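Local coordinates for protein kallikrein-10 (Homo sapiens, PDB 5LPE) that is a secreted, zymogen-like serine protease of the kallikrein subfamily that is inhibited by zinc and has a tumour-suppressor role, at residues P9-Q18 and N143-I151; H44-V54 and D92-L101. All blocks are in the same frame, centred on the assembly; numbering follows the deposited sequence.

How the contacts relate
Contact 1 and contact 2 lie in one trypsin-like domain built of two six-stranded antiparallel barrels. Contact 1 joins the N-terminal loop 9-18 to the barrel that holds strand 147-153. Contact 2 belongs to the other barrel and runs from its core out to the active site and the zinc ion. Their centres are about 21 Å apart, and contact 2 is nested in the loop of chain closed by contact 1. They touch where Lys144 CE packs 3.9 Å from Arg53 NH2. In contact 2 the side chain of His44 is about 3 Å from that of Ser187. In contact 1 the side chain of Gln18 is about 10 Å from that of Ser187.

Contact 1: residues P9-Q18 and N143-I151; sequences PCARGSQPWQ and NKGLTCSSI
Cys10 and Cys148 form a disulfide, SG to SG 2.0 Å, with a right-handed twist (chi3 69°). As in trypsin, this bond ties the N-terminal segment to the second beta barrel of the chymotrypsin-like fold. Cys148 lies on strand 147-153, with SG anti to its own carbonyl carbon and beside its backbone N (chi1 -81°). That turn brings the sulfur to the loop.

No hydrogen bond crosses the contact. Pro9 and Thr147 come close, CA to CA 4.8 Å, but Pro9 O faces Leu146 O, two acceptors that cannot bond each other. Thr147 OG1 makes its hydrogen bond to Gly131 O, on the neighbouring strand 126-131.

The rest is van der Waals packing. The Pro9 ring lies alongside Thr147, CD to CG2 3.8 Å, and Pro9 CB sits 3.5 Å from Cys148 N. Leu146 packs against the disulfide, its CB 4.0 Å from Cys10 SG, and Trp132 packs on the Leu146 side chain.

Two turns shape the loop. A type II turn runs from Ala11 to Ser14, with Gly13 at the third position. A type I turn from Gln15 to Gln18 leads into strand 18-23. Gln18 then crosses Leu146 at a slant, its CG 3.9 Å from Leu146 CD1.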
loop_
_atom_site.group_PDB
_atom_site.type_symbol
_atom_site.label_atom_id
_atom_site.label_comp_id
_atom_site.label_asym_id
_atom_site.label_seq_id
_atom_site.Cartn_x
_atom_site.Cartn_y
_atom_site.Cartn_z
ATOM N N PRO A 9 -2.903 3.063 -18.537
ATOM C CA PRO A 9 -1.548 2.868 -17.997
ATOM C C PRO A 9 -1.384 1.481 -17.369
ATOM O O PRO A 9 -2.291 0.667 -17.541
ATOM C CB PRO A 9 -1.427 3.970 -16.940
ATOM C CG PRO A 9 -2.394 5.008 -17.362
ATOM C CD PRO A 9 -3.549 4.266 -17.985
ATOM N N CYS A 10 -0.275 1.223 -16.662
ATOM C CA CYS A 10 -0.120 -0.020 -15.905
ATOM C C CYS A 10 -0.191 -1.250 -16.815
ATOM O O CYS A 10 -1.252 -1.867 -16.960
ATOM C CB CYS A 10 -1.161 -0.105 -14.778
ATOM S SG CYS A 10 -0.596 0.040 -13.008
ATOM N N ALA A 11 0.924 -1.565 -17.477
ATOM C CA ALA A 11 0.995 -2.689 -18.403
ATOM C C ALA A 11 0.493 -3.983 -17.769
ATOM O O ALA A 11 0.572 -4.189 -16.555
ATOM C CB ALA A 11 2.437 -2.878 -18.884
ATOM N N ARG A 12 -0.071 -4.839 -18.616
ATOM C CA ARG A 12 -0.625 -6.114 -18.180
ATOM C C ARG A 12 0.476 -7.054 -17.705
ATOM O O ARG A 12 1.487 -7.250 -18.385
ATOM C CB ARG A 12 -1.425 -6.755 -19.321
ATOM C CG ARG A 12 -1.581 -8.288 -19.268
ATOM C CD ARG A 12 -2.212 -8.774 -17.956
ATOM N NE ARG A 12 -2.562 -10.193 -17.956
ATOM C CZ ARG A 12 -3.766 -10.668 -17.636
ATOM N NH1 ARG A 12 -4.741 -9.837 -17.276
ATOM N NH2 ARG A 12 -3.993 -11.977 -17.663
ATOM N N GLY A 13 0.259 -7.651 -16.535
ATOM C CA GLY A 13 1.169 -8.575 -15.917
ATOM C C GLY A 13 2.029 -7.944 -14.846
ATOM O O GLY A 13 2.491 -8.643 -13.939
ATOM N N SER A 14 2.238 -6.637 -14.923
ATOM C CA SER A 14 2.889 -5.919 -13.845
ATOM C C SER A 14 1.979 -5.916 -12.621
ATOM O O SER A 14 0.798 -6.275 -12.692
ATOM C CB SER A 14 3.239 -4.493 -14.273
ATOM O OG SER A 14 2.106 -3.836 -14.813
ATOM N N GLN A 15 2.556 -5.577 -11.478
ATOM C CA GLN A 15 1.854 -5.606 -10.199
ATOM C C GLN A 15 1.223 -6.960 -9.869
ATOM O O GLN A 15 0.030 -7.028 -9.532
ATOM C CB GLN A 15 0.807 -4.502 -10.143
ATOM C CG GLN A 15 1.418 -3.109 -10.034
ATOM C CD GLN A 15 1.748 -2.525 -11.387
ATOM O OE1 GLN A 15 0.881 -2.409 -12.237
ATOM N NE2 GLN A 15 3.000 -2.159 -11.595
ATOM N N PRO A 16 1.992 -8.056 -9.905
ATOM C CA PRO A 16 1.456 -9.353 -9.454
ATOM C C PRO A 16 1.191 -9.416 -7.965
ATOM O O PRO A 16 0.514 -10.342 -7.509
ATOM C CB PRO A 16 2.557 -10.343 -9.851
ATOM C CG PRO A 16 3.807 -9.535 -9.767
ATOM C CD PRO A 16 3.422 -8.160 -10.257
ATOM N N TRP A 17 1.736 -8.487 -7.195
ATOM C CA TRP A 17 1.550 -8.383 -5.755
ATOM C C TRP A 17 0.330 -7.559 -5.361
ATOM O O TRP A 17 0.034 -7.458 -4.171
ATOM C CB TRP A 17 2.796 -7.738 -5.150
ATOM C CG TRP A 17 3.186 -6.509 -5.942
ATOM C CD1 TRP A 17 2.594 -5.284 -5.892
ATOM C CD2 TRP A 17 4.221 -6.411 -6.932
ATOM N NE1 TRP A 17 3.206 -4.425 -6.774
ATOM C CE2 TRP A 17 4.210 -5.094 -7.420
ATOM C CE3 TRP A 17 5.168 -7.302 -7.432
ATOM C CZ2 TRP A 17 5.101 -4.653 -8.384
ATOM C CZ3 TRP A 17 6.042 -6.863 -8.384
ATOM C CH2 TRP A 17 6.008 -5.555 -8.851
ATOM N N GLN A 18 -0.349 -6.933 -6.319
ATOM C CA GLN A 18 -1.533 -6.139 -6.015
ATOM C C GLN A 18 -2.635 -7.007 -5.420
ATOM O O GLN A 18 -2.930 -8.091 -5.926
ATOM C CB GLN A 18 -2.044 -5.452 -7.284
ATOM C CG GLN A 18 -2.919 -4.246 -7.031
ATOM C CD GLN A 18 -2.143 -3.060 -6.481
ATOM O OE1 GLN A 18 -0.921 -3.129 -6.306
ATOM N NE2 GLN A 18 -2.855 -1.951 -6.218
ATOM N N ASN A 143 -14.921 -1.072 -15.683
ATOM C CA ASN A 143 -14.882 -1.439 -14.274
ATOM C C ASN A 143 -13.520 -2.021 -13.894
ATOM O O ASN A 143 -12.879 -2.719 -14.691
ATOM C CB ASN A 143 -15.992 -2.438 -13.945
ATOM C CG ASN A 143 -16.350 -2.441 -12.473
ATOM O OD1 ASN A 143 -16.142 -1.450 -11.773
ATOM N ND2 ASN A 143 -16.894 -3.558 -11.996
ATOM N N LYS A 144 -13.098 -1.719 -12.663
ATOM C CA LYS A 144 -11.773 -2.058 -12.153
ATOM C C LYS A 144 -10.671 -1.596 -13.103
ATOM O O LYS A 144 -10.746 -0.496 -13.664
ATOM C CB LYS A 144 -11.659 -3.567 -11.895
ATOM C CG LYS A 144 -12.148 -4.015 -10.519
ATOM C CD LYS A 144 -10.985 -4.213 -9.549
ATOM C CE LYS A 144 -11.458 -4.403 -8.117
ATOM N NZ LYS A 144 -12.198 -3.189 -7.663
ATOM N N GLY A 145 -9.626 -2.414 -13.250
ATOM C CA GLY A 145 -8.495 -2.124 -14.113
ATOM C C GLY A 145 -7.526 -1.174 -13.434
ATOM O O GLY A 145 -7.958 -0.184 -12.830
ATOM N N LEU A 146 -6.227 -1.381 -13.618
ATOM C CA LEU A 146 -5.222 -0.683 -12.829
ATOM C C LEU A 146 -4.579 0.412 -13.653
ATOM O O LEU A 146 -4.268 0.222 -14.832
ATOM C CB LEU A 146 -4.128 -1.628 -12.331
ATOM C CG LEU A 146 -4.399 -2.484 -11.092
ATOM C CD1 LEU A 146 -3.234 -3.432 -10.796
ATOM C CD2 LEU A 146 -4.688 -1.597 -9.903
ATOM N N THR A 147 -4.346 1.542 -13.013
ATOM C CA THR A 147 -3.629 2.639 -13.628
ATOM C C THR A 147 -2.355 2.892 -12.834
ATOM O O THR A 147 -2.358 2.829 -11.601
ATOM C CB THR A 147 -4.522 3.893 -13.696
ATOM O OG1 THR A 147 -5.171 4.087 -12.434
ATOM C CG2 THR A 147 -5.585 3.724 -14.776
ATOM N N CYS A 148 -1.265 3.155 -13.539
ATOM C CA CYS A 148 0.018 3.407 -12.904
ATOM C C CYS A 148 0.354 4.883 -13.038
ATOM O O CYS A 148 0.188 5.464 -14.116
ATOM C CB CYS A 148 1.119 2.557 -13.533
ATOM S SG CYS A 148 1.267 0.817 -12.982
ATOM N N SER A 149 0.813 5.481 -11.938
ATOM C CA SER A 149 1.220 6.878 -11.878
ATOM C C SER A 149 2.579 6.930 -11.202
ATOM O O SER A 149 2.788 6.277 -10.170
ATOM C CB SER A 149 0.226 7.741 -11.097
ATOM O OG SER A 149 -1.117 7.365 -11.344
ATOM N N SER A 150 3.502 7.677 -11.793
ATOM C CA SER A 150 4.814 7.848 -11.199
ATOM C C SER A 150 4.749 8.907 -10.113
ATOM O O SER A 150 3.908 9.806 -10.126
ATOM C CB SER A 150 5.857 8.205 -12.264
ATOM O OG SER A 150 5.395 9.283 -13.047
ATOM N N ILE A 151 5.622 8.766 -9.135
ATOM C CA ILE A 151 5.530 9.571 -7.927
ATOM C C ILE A 151 6.940 9.907 -7.505
ATOM O O ILE A 151 7.863 9.111 -7.697
ATOM C CB ILE A 151 4.724 8.828 -6.815
ATOM C CG1 ILE A 151 3.616 9.717 -6.256
ATOM C CG2 ILE A 151 5.635 8.380 -5.715
ATOM C CD1 ILE A 151 2.496 8.970 -5.556
#

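Contact 2: residues H44-V54 and D92-L101; sequences HCGNKPLWARV and DEHDLMLLKL. With ZN (zinc ion), chain F.
His44 to Val54 and Asp92 to Leu101 run the same way with no hydrogen bond between them; their CA atoms are 6.1 Å apart at His44 and Asp95, 8.6 Å at Leu50 and Leu99 and 7.7 Å at Ala52 and Leu101.

At one end a zinc ion is bound by His44 ND1 at 2.1 Å, Asp92 OD2 at 1.9 Å and Asp95 OD2 at 2.1 Å. His44 CG stands between its backbone N and carbonyl carbon (chi1 75°), which swings the ring toward the aspartates; chi2 then faces ND1 to the metal. Asp95 OD2 comes in at the ring edge, its carboxylate turned 44° from the ring; the Asp92 side chain runs across that of His44 at about a right angle. Asp95 OD2 is also hydrogen-bonded to Ser202 OG, and His44 NE2 to Ser187 OG. By similarity His44, Asp95 and Ser187 are the charge relay system. Zinc sits between the first two, consistent with its inhibitory effect.

Further on, the contact is apolar. Met97 is extended as far as SD, which lies 3.5 Å from Gly46 CA. Lys48 CE slides past this sulfur, and Lys48 NZ hydrogen-bonds Ser73 OG. Met97 then bends, and its CE packs against Cys45 CB and Gly46. With an alanine here, a gap would probably open next to Cys45 and Gly46. Leu50 CD1 meets Leu99 CD1 at 3.6 Å, and Ala52 CB meets Leu101 CD2.

Strand 66-75 lies between strands 51-54 and 97-101 in the first barrel, strand 38-41 flanks 97-101, and Leu21 of strand 18-23 packs on Ala52 and Leu99.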
loop_
_atom_site.group_PDB
_atom_site.type_symbol
_atom_site.label_atom_id
_atom_site.label_comp_id
_atom_site.label_asym_id
_atom_site.label_seq_id
_atom_site.Cartn_x
_atom_site.Cartn_y
_atom_site.Cartn_z
ATOM N N HIS A 44 -5.784 1.084 9.529
ATOM C CA HIS A 44 -7.117 1.691 9.558
ATOM C C HIS A 44 -8.125 0.912 8.735
ATOM O O HIS A 44 -9.313 1.251 8.763
ATOM C CB HIS A 44 -7.099 3.149 9.074
ATOM C CG HIS A 44 -6.945 3.306 7.591
ATOM N ND1 HIS A 44 -5.864 3.949 7.022
ATOM C CD2 HIS A 44 -7.734 2.917 6.561
ATOM C CE1 HIS A 44 -5.991 3.935 5.707
ATOM N NE2 HIS A 44 -7.116 3.312 5.401
ATOM N N CYS A 45 -7.669 -0.089 7.982
ATOM C CA CYS A 45 -8.511 -1.014 7.235
ATOM C C CYS A 45 -8.987 -2.191 8.073
ATOM O O CYS A 45 -9.654 -3.086 7.539
ATOM C CB CYS A 45 -7.747 -1.551 6.024
ATOM S SG CYS A 45 -7.068 -0.308 4.920
ATOM N N GLY A 46 -8.651 -2.218 9.362
ATOM C CA GLY A 46 -8.862 -3.391 10.191
ATOM C C GLY A 46 -10.206 -3.497 10.878
ATOM O O GLY A 46 -10.322 -4.199 11.884
ATOM N N ASN A 47 -11.224 -2.806 10.353
ATOM C CA ASN A 47 -12.589 -3.000 10.838
ATOM C C ASN A 47 -12.907 -4.485 10.944
ATOM O O ASN A 47 -13.396 -4.951 11.981
ATOM C CB ASN A 47 -13.598 -2.309 9.911
ATOM C CG ASN A 47 -13.145 -0.923 9.464
ATOM O OD1 ASN A 47 -12.296 -0.795 8.575
ATOM N ND2 ASN A 47 -13.718 0.116 10.068
ATOM N N LYS A 48 -12.611 -5.237 9.877
ATOM C CA LYS A 48 -12.594 -6.707 9.867
ATOM C C LYS A 48 -14.001 -7.282 9.991
ATOM O O LYS A 48 -14.896 -6.617 10.507
ATOM C CB LYS A 48 -11.697 -7.242 10.996
ATOM C CG LYS A 48 -10.358 -7.782 10.521
ATOM C CD LYS A 48 -9.360 -7.880 11.658
ATOM C CE LYS A 48 -8.447 -6.661 11.698
ATOM N NZ LYS A 48 -7.508 -6.659 12.860
ATOM N N PRO A 49 -14.217 -8.522 9.530
ATOM C CA PRO A 49 -13.334 -9.455 8.819
ATOM C C PRO A 49 -13.120 -9.092 7.361
ATOM O O PRO A 49 -13.971 -8.409 6.782
ATOM C CB PRO A 49 -14.077 -10.784 8.924
ATOM C CG PRO A 49 -15.493 -10.411 9.182
ATOM C CD PRO A 49 -15.447 -9.183 9.997
ATOM N N LEU A 50 -12.018 -9.575 6.777
ATOM C CA LEU A 50 -11.635 -9.243 5.412
ATOM C C LEU A 50 -11.369 -10.503 4.602
ATOM O O LEU A 50 -11.168 -11.593 5.147
ATOM C CB LEU A 50 -10.383 -8.359 5.383
ATOM C CG LEU A 50 -10.516 -6.916 5.851
ATOM C CD1 LEU A 50 -9.229 -6.163 5.578
ATOM C CD2 LEU A 50 -11.695 -6.243 5.173
ATOM N N TRP A 51 -11.358 -10.338 3.280
ATOM C CA TRP A 51 -10.903 -11.394 2.392
ATOM C C TRP A 51 -10.228 -10.769 1.177
ATOM O O TRP A 51 -10.587 -9.672 0.743
ATOM C CB TRP A 51 -12.052 -12.329 1.985
ATOM C CG TRP A 51 -13.238 -11.686 1.327
ATOM C CD1 TRP A 51 -14.293 -11.077 1.950
ATOM C CD2 TRP A 51 -13.518 -11.627 -0.087
ATOM N NE1 TRP A 51 -15.198 -10.623 1.012
ATOM C CE2 TRP A 51 -14.751 -10.955 -0.243
ATOM C CE3 TRP A 51 -12.844 -12.068 -1.231
ATOM C CZ2 TRP A 51 -15.318 -10.707 -1.498
ATOM C CZ3 TRP A 51 -13.419 -11.821 -2.484
ATOM C CH2 TRP A 51 -14.640 -11.145 -2.601
ATOM N N ALA A 52 -9.255 -11.491 0.625
ATOM C CA ALA A 52 -8.252 -10.938 -0.276
ATOM C C ALA A 52 -8.342 -11.586 -1.649
ATOM O O ALA A 52 -8.186 -12.807 -1.775
ATOM C CB ALA A 52 -6.849 -11.137 0.300
ATOM N N ARG A 53 -8.565 -10.763 -2.677
ATOM C CA ARG A 53 -8.436 -11.179 -4.068
ATOM C C ARG A 53 -7.044 -10.798 -4.554
ATOM O O ARG A 53 -6.694 -9.616 -4.568
ATOM C CB ARG A 53 -9.500 -10.530 -4.950
ATOM C CG ARG A 53 -9.664 -11.261 -6.281
ATOM C CD ARG A 53 -10.694 -10.637 -7.212
ATOM N NE ARG A 53 -10.062 -10.190 -8.450
ATOM C CZ ARG A 53 -9.719 -8.929 -8.699
ATOM N NH1 ARG A 53 -9.136 -8.612 -9.852
ATOM N NH2 ARG A 53 -9.965 -7.982 -7.797
ATOM N N VAL A 54 -6.254 -11.785 -4.954
ATOM C CA VAL A 54 -4.859 -11.539 -5.309
ATOM C C VAL A 54 -4.660 -11.727 -6.806
ATOM O O VAL A 54 -5.378 -12.481 -7.461
ATOM C CB VAL A 54 -3.896 -12.442 -4.510
ATOM C CG1 VAL A 54 -4.032 -12.168 -3.027
ATOM C CG2 VAL A 54 -4.159 -13.898 -4.808
ATOM N N ASP A 92 -4.192 8.484 11.598
ATOM C CA ASP A 92 -3.715 7.203 12.101
ATOM C C ASP A 92 -2.202 7.184 12.074
ATOM O O ASP A 92 -1.581 7.457 11.042
ATOM C CB ASP A 92 -4.220 6.022 11.275
ATOM C CG ASP A 92 -5.517 6.286 10.596
ATOM O OD1 ASP A 92 -6.567 6.104 11.243
ATOM O OD2 ASP A 92 -5.471 6.626 9.398
ATOM N N GLU A 93 -1.602 6.815 13.185
ATOM C CA GLU A 93 -0.157 6.783 13.252
ATOM C C GLU A 93 0.307 5.352 13.505
ATOM O O GLU A 93 -0.289 4.633 14.321
ATOM C CB GLU A 93 0.337 7.787 14.302
ATOM C CG GLU A 93 -0.180 9.261 14.094
ATOM C CD GLU A 93 -0.256 9.780 12.614
ATOM O OE1 GLU A 93 -1.061 10.717 12.359
ATOM O OE2 GLU A 93 0.483 9.300 11.713
ATOM N N HIS A 94 1.350 4.942 12.766
ATOM C CA HIS A 94 1.789 3.545 12.668
ATOM C C HIS A 94 0.704 2.648 12.073
ATOM O O HIS A 94 0.516 1.514 12.520
ATOM C CB HIS A 94 2.223 2.966 14.024
ATOM C CG HIS A 94 3.459 3.579 14.611
ATOM N ND1 HIS A 94 4.675 3.583 13.961
ATOM C CD2 HIS A 94 3.671 4.171 15.812
ATOM C CE1 HIS A 94 5.579 4.168 14.729
ATOM N NE2 HIS A 94 4.993 4.535 15.856
ATOM N N ASP A 95 -0.013 3.108 11.040
ATOM C CA ASP A 95 -1.119 2.268 10.587
ATOM C C ASP A 95 -0.557 1.303 9.558
ATOM O O ASP A 95 -0.402 1.626 8.381
ATOM C CB ASP A 95 -2.316 3.063 10.060
ATOM C CG ASP A 95 -1.962 4.059 8.992
ATOM O OD1 ASP A 95 -0.759 4.371 8.836
ATOM O OD2 ASP A 95 -2.910 4.549 8.326
ATOM N N LEU A 96 -0.361 0.079 10.029
ATOM C CA LEU A 96 0.163 -1.070 9.318
ATOM C C LEU A 96 -0.562 -2.266 9.895
ATOM O O LEU A 96 -0.762 -2.348 11.106
ATOM C CB LEU A 96 1.668 -1.230 9.526
ATOM C CG LEU A 96 2.537 -1.086 8.289
ATOM C CD1 LEU A 96 2.186 0.194 7.585
ATOM C CD2 LEU A 96 3.989 -1.120 8.710
ATOM N N MET A 97 -0.966 -3.181 9.037
ATOM C CA MET A 97 -1.659 -4.368 9.506
ATOM C C MET A 97 -1.224 -5.510 8.604
ATOM O O MET A 97 -1.153 -5.347 7.378
ATOM C CB MET A 97 -3.176 -4.152 9.472
ATOM C CG MET A 97 -4.006 -5.301 9.938
ATOM S SD MET A 97 -5.795 -4.983 9.827
ATOM C CE MET A 97 -5.993 -4.497 8.125
ATOM N N LEU A 98 -0.894 -6.644 9.208
ATOM C CA LEU A 98 -0.525 -7.828 8.453
ATOM C C LEU A 98 -1.717 -8.772 8.451
ATOM O O LEU A 98 -2.249 -9.119 9.514
ATOM C CB LEU A 98 0.743 -8.477 9.016
ATOM C CG LEU A 98 1.971 -7.723 8.482
ATOM C CD1 LEU A 98 3.214 -7.937 9.306
ATOM C CD2 LEU A 98 2.222 -8.095 7.019
ATOM N N LEU A 99 -2.170 -9.128 7.253
ATOM C CA LEU A 99 -3.274 -10.055 7.055
ATOM C C LEU A 99 -2.711 -11.418 6.679
ATOM O O LEU A 99 -1.947 -11.533 5.713
ATOM C CB LEU A 99 -4.215 -9.545 5.965
ATOM C CG LEU A 99 -5.035 -8.325 6.382
ATOM C CD1 LEU A 99 -6.326 -8.258 5.613
ATOM C CD2 LEU A 99 -5.326 -8.328 7.874
ATOM N N LYS A 100 -3.084 -12.446 7.430
ATOM C CA LYS A 100 -2.673 -13.792 7.070
ATOM C C LYS A 100 -3.733 -14.445 6.190
ATOM O O LYS A 100 -4.919 -14.427 6.523
ATOM C CB LYS A 100 -2.414 -14.639 8.309
ATOM C CG LYS A 100 -1.652 -15.912 7.965
ATOM C CD LYS A 100 -2.091 -17.059 8.830
ATOM C CE LYS A 100 -0.950 -18.024 9.049
ATOM N NZ LYS A 100 -0.261 -18.297 7.780
ATOM N N LEU A 101 -3.307 -15.020 5.070
ATOM C CA LEU A 101 -4.236 -15.728 4.195
ATOM C C LEU A 101 -4.533 -17.134 4.725
ATOM O O LEU A 101 -3.645 -17.843 5.212
ATOM C CB LEU A 101 -3.687 -15.806 2.767
ATOM C CG LEU A 101 -3.349 -14.485 2.070
ATOM C CD1 LEU A 101 -3.071 -14.684 0.575
ATOM C CD2 LEU A 101 -4.448 -13.458 2.293
HETATM ZN ZN ZN F . -4.858 5.217 8.352
#